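Beta-galactosidase (Streptococcus pneumoniae, PDB 4CUA) hydrolyses terminal beta-galactose residues from glycans, the part modelled here being a calcium-containing carbohydrate-binding module that probably anchors the enzyme to glycans. Local coordinates at residues F21-N26 against P57-G62. Numbering follows the deposited sequence.
Sequences FASDSN and PEASVG. With EDO (1,2-ethanediol), chain E.
In Phe21 and Ser23 the first torsion sets the side chain between the backbone N and the carbonyl carbon (chi1 61° and 55°), which swings the ring back over Gly62 and drops the hydroxyl onto the backbone of Ala59 and Ser60. The Phe21 ring lies over the glycine backbone: Gly62 CA sits 3.9 Å from the ring centroid, a CH-pi contact. Gly62 has no side chain, and its carbonyl carbon lies over one face of the ring, toward the rim, with Gly62 C 3.4 Å from Phe21 CE2. Phe122 stacks on the same ring. Antiparallel pairing runs alongside, with Phe21 N bonded to Gly62 O at 2.9 Å and Gly62 N to Phe21 O at 2.8 Å. Ala22 and Val61 form the next, non-hydrogen-bonded pair, and Ser23 N reaches Ser60 O at 2.9 Å. There strand 19-22 has ended, but Ser23 OG continues the ladder by accepting from Ser60 N at 3.0 Å, a nearly straight bond (163°). A water bridges the same OG to Glu58 O. Ser60 OG meets O2 of an ethanediol, probably from the crystallisation liquor, at 2.7 Å; the diol O2 also lies at the edge of the Phe21 ring, near its plane, and Asn123 and Arg159 hold the diol further. Short strand 19-22 thus pairs with strand 58-67 of the galactose-binding beta-sandwich, the 112-116 loop bonding to its other side, and a serine hydroxyl stands in for a backbone carbonyl, keeping the Ser60 amide satisfied as the chains part.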
# COMPACT_ATOMS: atom_id res chain seq x y z
N PHE A 21 -5.76 -0.74 -1.54
CA PHE A 21 -6.06 -0.27 -2.89
C PHE A 21 -4.71 -0.04 -3.60
O PHE A 21 -3.66 0.13 -2.98
CB PHE A 21 -6.90 1.01 -2.85
CG PHE A 21 -6.22 2.19 -2.16
CD1 PHE A 21 -5.39 3.06 -2.85
CD2 PHE A 21 -6.45 2.46 -0.79
CE1 PHE A 21 -4.82 4.13 -2.24
CE2 PHE A 21 -5.84 3.51 -0.20
CZ PHE A 21 -5.00 4.33 -0.90
N ALA A 22 -4.75 -0.07 -4.95
CA ALA A 22 -3.60 0.18 -5.77
C ALA A 22 -3.98 0.94 -6.98
O ALA A 22 -5.11 0.83 -7.45
CB ALA A 22 -2.93 -1.10 -6.18
N SER A 23 -3.05 1.73 -7.50
CA SER A 23 -3.34 2.43 -8.77
C SER A 23 -3.54 1.43 -9.92
O SER A 23 -4.36 1.65 -10.81
CB SER A 23 -2.17 3.36 -9.06
OG SER A 23 -0.95 2.71 -9.09
N ASP A 24 -2.79 0.35 -9.92
CA ASP A 24 -2.81 -0.69 -10.91
C ASP A 24 -2.17 -1.93 -10.31
O ASP A 24 -1.36 -1.87 -9.36
CB ASP A 24 -2.06 -0.27 -12.18
CG ASP A 24 -2.29 -1.16 -13.32
OD1 ASP A 24 -3.41 -1.63 -13.52
OD2 ASP A 24 -1.28 -1.40 -14.10
N SER A 25 -2.51 -3.10 -10.87
CA SER A 25 -1.98 -4.35 -10.46
C SER A 25 -1.83 -5.39 -11.56
O SER A 25 -2.63 -5.37 -12.51
CB SER A 25 -2.88 -5.02 -9.39
OG SER A 25 -3.23 -4.10 -8.34
N ASN A 26 -0.88 -6.32 -11.44
CA ASN A 26 -0.95 -7.51 -12.21
C ASN A 26 -2.21 -8.27 -11.75
O ASN A 26 -2.35 -8.55 -10.58
CB ASN A 26 0.31 -8.32 -11.97
CG ASN A 26 0.32 -9.63 -12.69
OD1 ASN A 26 -0.22 -9.72 -13.79
ND2 ASN A 26 0.85 -10.65 -12.08
N PRO A 57 5.44 2.06 -15.07
CA PRO A 57 6.49 1.58 -14.14
C PRO A 57 6.28 2.07 -12.70
O PRO A 57 6.97 1.55 -11.81
CB PRO A 57 7.80 2.18 -14.71
CG PRO A 57 7.39 3.37 -15.51
CD PRO A 57 6.02 3.00 -16.08
N GLU A 58 5.48 3.10 -12.54
CA GLU A 58 5.09 3.61 -11.23
C GLU A 58 3.73 3.13 -10.83
O GLU A 58 2.80 3.10 -11.64
CB GLU A 58 5.11 5.13 -11.22
CG GLU A 58 4.94 5.76 -9.80
CD GLU A 58 4.89 7.28 -9.72
OE1 GLU A 58 4.10 7.91 -10.40
OE2 GLU A 58 5.59 7.83 -8.85
N ALA A 59 3.59 2.67 -9.57
CA ALA A 59 2.25 2.40 -9.02
C ALA A 59 2.26 2.66 -7.52
O ALA A 59 3.30 2.68 -6.90
CB ALA A 59 1.86 0.92 -9.28
N SER A 60 1.09 2.85 -6.96
CA SER A 60 0.93 3.05 -5.52
C SER A 60 0.06 1.94 -4.98
O SER A 60 -0.83 1.39 -5.62
CB SER A 60 0.31 4.40 -5.23
OG SER A 60 -0.89 4.66 -5.91
N VAL A 61 0.35 1.63 -3.71
CA VAL A 61 -0.42 0.72 -2.86
C VAL A 61 -0.73 1.44 -1.56
O VAL A 61 0.19 2.04 -0.98
CB VAL A 61 0.42 -0.52 -2.55
CG1 VAL A 61 -0.23 -1.39 -1.49
CG2 VAL A 61 0.65 -1.36 -3.84
N GLY A 62 -1.96 1.38 -1.10
CA GLY A 62 -2.28 2.01 0.14
C GLY A 62 -3.40 1.34 0.85
O GLY A 62 -3.86 0.26 0.43
C1 EDO E . -4.29 6.00 -7.13
O1 EDO E . -4.92 5.42 -8.17
C2 EDO E . -4.42 4.97 -5.93
O2 EDO E . -3.42 5.21 -5.09
O HOH W 1 0.07 2.60 -11.64